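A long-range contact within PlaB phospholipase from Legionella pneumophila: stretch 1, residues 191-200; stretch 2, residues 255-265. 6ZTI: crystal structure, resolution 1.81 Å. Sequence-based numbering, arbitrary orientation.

Stretch 1, residues 191-200: YSFVLTGQKI
Stretch 2 (255-265) PMAFGVLPGLS

Each stretch contributes a strand, and the two run parallel, their N-to-C directions 22° apart and their axes approaching to 4.5 Å; together the stretches bury 807 Å². Register is fixed by CA-CA separations of 4.9 Å for Val 194 with Phe 258, 4.9 Å for Leu 195 with Gly 259 and 5.0 Å for Thr 196 with Val 260. The backbone is extended, with phi/psi of -119/125 at Val 194, -121/137 at Leu 195, -153/175 at Thr 196, -150/122 at Phe 258, -135/135 at Gly 259 and -102/108 at Val 260.

Val 194, the residue most covered by the opposing stretch (71 Å²), anchors the ladder. Its N donates to Ala 257 O at 3.1 Å (N-H...O 159°), and its O accepts from Gly 259 N at 3.0 Å (157°). Thr 196 repeats the pattern: its N donates to Gly 259 O at 3.0 Å (158°), and its O accepts from Leu 261 N at 2.7 Å (161°). Each of these two residues thus bonds to the neighbours flanking its register partner, as parallel strands require. Supporting CA-H...O contacts run from Phe 258 CA to Val 194 O (3.4 Å) and from Val 260 CA to Thr 196 O (3.2 Å).

The Val 194 side chain (chi1 t) shares a sheet face with those of Phe 258, Thr 196 and Val 260. Its CG1 meets Phe 258 CD1 at 3.8 Å, at the ring edge (Phe 258 chi1 t, chi2 69°), while its CG2 lies 4.1 Å from Met 256 SD. Met 256 (65 Å², rotamer t, t, m) points toward stretch 1 and also brings SD to 3.0 Å from Ser 192 OG (chi1 t), a close approach for a hydroxyl that has no hydrogen-bonding partner in the model. On the other face, Leu 195 CB touches Leu 261 CD1 at 4.3 Å; both leucines are m, t. A CB on Gly 259 would come within 3.4 Å of Leu 195 CD2, a tight fit.

Beyond the ladder, Lys 199 (67 Å²; -99/133; rotamer t, p, t, t) restores direct bonding: its N donates to Leu 264 O at 3.1 Å (158°). Its CB points toward stretch 2, 3.8 Å from Gly 263 C, but its end leads away. Gly 263 turns the chain at phi/psi 79/22, a positive phi that favours glycine. Between ladder and Lys 199, a water bridges the stretches, accepting from Gln 198 N at 2.8 Å and donating to Leu 261 O at 2.7 Å.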

# COMPACT_ATOMS: atom_id res chain seq x y z
N TYR B 191 45.18 4.34 7.61
CA TYR B 191 45.08 5.79 7.57
C TYR B 191 43.88 6.15 6.71
O TYR B 191 43.90 5.93 5.49
CB TYR B 191 46.38 6.41 7.06
CG TYR B 191 47.52 6.10 8.00
CD1 TYR B 191 47.53 6.62 9.29
CD2 TYR B 191 48.57 5.27 7.62
CE1 TYR B 191 48.57 6.32 10.19
CE2 TYR B 191 49.58 4.98 8.48
CZ TYR B 191 49.59 5.50 9.76
OH TYR B 191 50.63 5.19 10.62
N SER B 192 42.83 6.65 7.35
CA SER B 192 41.55 6.93 6.73
C SER B 192 41.32 8.44 6.62
O SER B 192 41.65 9.19 7.55
CB SER B 192 40.44 6.28 7.53
OG SER B 192 39.22 6.39 6.84
N PHE B 193 40.73 8.87 5.51
CA PHE B 193 40.51 10.29 5.25
C PHE B 193 39.19 10.49 4.53
O PHE B 193 38.78 9.68 3.70
CB PHE B 193 41.62 10.90 4.37
CG PHE B 193 43.00 10.46 4.72
CD1 PHE B 193 43.44 9.18 4.39
CD2 PHE B 193 43.89 11.32 5.35
CE1 PHE B 193 44.72 8.77 4.71
CE2 PHE B 193 45.18 10.92 5.66
CZ PHE B 193 45.59 9.64 5.34
N VAL B 194 38.53 11.61 4.83
CA VAL B 194 37.35 12.06 4.10
C VAL B 194 37.65 13.42 3.49
O VAL B 194 38.07 14.34 4.19
CB VAL B 194 36.10 12.13 4.99
CG1 VAL B 194 34.97 12.85 4.25
CG2 VAL B 194 35.69 10.70 5.43
N LEU B 195 37.48 13.52 2.19
CA LEU B 195 37.55 14.81 1.51
C LEU B 195 36.24 15.05 0.81
O LEU B 195 35.67 14.14 0.21
CB LEU B 195 38.71 14.83 0.52
CG LEU B 195 40.11 14.55 1.07
CD1 LEU B 195 41.14 14.44 -0.06
CD2 LEU B 195 40.56 15.61 2.03
N THR B 196 35.73 16.27 0.89
CA THR B 196 34.53 16.59 0.12
C THR B 196 34.51 18.07 -0.19
O THR B 196 35.38 18.84 0.25
CB THR B 196 33.27 16.16 0.88
OG1 THR B 196 32.15 16.17 -0.02
CG2 THR B 196 33.04 17.08 2.00
N GLY B 197 33.52 18.47 -0.98
CA GLY B 197 33.32 19.86 -1.32
C GLY B 197 31.89 20.24 -1.01
O GLY B 197 31.06 19.38 -0.69
N GLN B 198 31.61 21.53 -1.12
CA GLN B 198 30.27 22.05 -0.85
C GLN B 198 29.83 23.07 -1.89
O GLN B 198 29.05 23.98 -1.59
CB GLN B 198 30.20 22.68 0.54
CG GLN B 198 31.23 23.72 0.80
CD GLN B 198 30.92 24.45 2.07
OE1 GLN B 198 30.63 23.82 3.09
NE2 GLN B 198 30.92 25.76 2.01
N LYS B 199 30.30 22.91 -3.12
CA LYS B 199 29.94 23.77 -4.24
C LYS B 199 28.85 23.09 -5.06
O LYS B 199 28.96 21.90 -5.37
CB LYS B 199 31.17 24.03 -5.12
CG LYS B 199 31.12 25.30 -5.93
CD LYS B 199 31.35 26.51 -5.04
CE LYS B 199 31.53 27.78 -5.87
NZ LYS B 199 31.33 29.01 -5.06
N ILE B 200 27.79 23.82 -5.41
CA ILE B 200 26.79 23.32 -6.33
C ILE B 200 27.26 23.62 -7.74
O ILE B 200 27.68 24.75 -8.03
CB ILE B 200 25.40 23.95 -6.08
CG1 ILE B 200 24.93 23.71 -4.65
CG2 ILE B 200 24.39 23.40 -7.10
CD1 ILE B 200 24.90 22.24 -4.23
N PRO B 255 39.04 10.09 16.05
CA PRO B 255 39.26 11.17 15.09
C PRO B 255 39.64 10.63 13.72
O PRO B 255 40.48 9.73 13.59
CB PRO B 255 40.42 11.97 15.70
CG PRO B 255 40.41 11.63 17.15
CD PRO B 255 39.94 10.21 17.22
N MET B 256 39.04 11.20 12.68
CA MET B 256 39.42 10.91 11.31
C MET B 256 39.66 12.22 10.56
O MET B 256 38.90 13.18 10.72
CB MET B 256 38.34 10.09 10.58
CG MET B 256 38.77 9.62 9.19
SD MET B 256 37.61 8.51 8.32
CE MET B 256 37.59 7.10 9.44
N ALA B 257 40.71 12.23 9.75
CA ALA B 257 41.00 13.38 8.90
C ALA B 257 39.76 13.77 8.10
O ALA B 257 39.05 12.91 7.57
CB ALA B 257 42.16 13.05 7.95
N PHE B 258 39.51 15.07 8.01
CA PHE B 258 38.30 15.58 7.38
C PHE B 258 38.59 16.94 6.79
O PHE B 258 38.98 17.86 7.51
CB PHE B 258 37.14 15.67 8.39
CG PHE B 258 35.89 16.27 7.82
CD1 PHE B 258 35.15 15.60 6.87
CD2 PHE B 258 35.45 17.52 8.24
CE1 PHE B 258 34.02 16.15 6.34
CE2 PHE B 258 34.32 18.07 7.72
CZ PHE B 258 33.59 17.38 6.76
N GLY B 259 38.38 17.07 5.49
CA GLY B 259 38.61 18.33 4.81
C GLY B 259 37.48 18.64 3.87
O GLY B 259 37.00 17.78 3.14
N VAL B 260 37.04 19.89 3.90
CA VAL B 260 36.12 20.44 2.92
C VAL B 260 36.96 21.29 1.96
O VAL B 260 37.47 22.35 2.33
CB VAL B 260 35.00 21.27 3.58
CG1 VAL B 260 34.05 21.83 2.54
CG2 VAL B 260 34.22 20.42 4.61
N LEU B 261 37.13 20.81 0.78
CA LEU B 261 37.98 21.44 -0.23
C LEU B 261 37.21 22.51 -1.00
O LEU B 261 35.99 22.41 -1.18
CB LEU B 261 38.49 20.40 -1.20
CG LEU B 261 39.25 19.21 -0.60
CD1 LEU B 261 39.81 18.29 -1.71
CD2 LEU B 261 40.37 19.71 0.30
N PRO B 262 37.90 23.54 -1.50
CA PRO B 262 37.21 24.66 -2.16
C PRO B 262 36.83 24.39 -3.61
O PRO B 262 37.62 23.85 -4.39
CB PRO B 262 38.23 25.79 -2.08
CG PRO B 262 39.54 25.08 -2.18
CD PRO B 262 39.34 23.80 -1.37
N GLY B 263 35.62 24.82 -3.96
CA GLY B 263 35.20 24.96 -5.34
C GLY B 263 34.80 23.68 -6.04
O GLY B 263 34.80 23.63 -7.27
N LEU B 264 34.41 22.66 -5.29
CA LEU B 264 34.24 21.32 -5.82
C LEU B 264 32.83 20.80 -5.54
O LEU B 264 32.34 20.89 -4.41
CB LEU B 264 35.29 20.38 -5.23
CG LEU B 264 36.76 20.68 -5.55
CD1 LEU B 264 37.62 19.66 -4.87
CD2 LEU B 264 37.01 20.66 -7.04
N SER B 265 32.19 20.24 -6.58
CA SER B 265 30.86 19.66 -6.49
C SER B 265 30.99 18.14 -6.49
O SER B 265 32.09 17.59 -6.46
CB SER B 265 29.98 20.13 -7.65
OG SER B 265 30.48 19.64 -8.89
O HOH W 1 32.26 17.76 -3.60
O HOH W 2 33.55 23.41 -1.94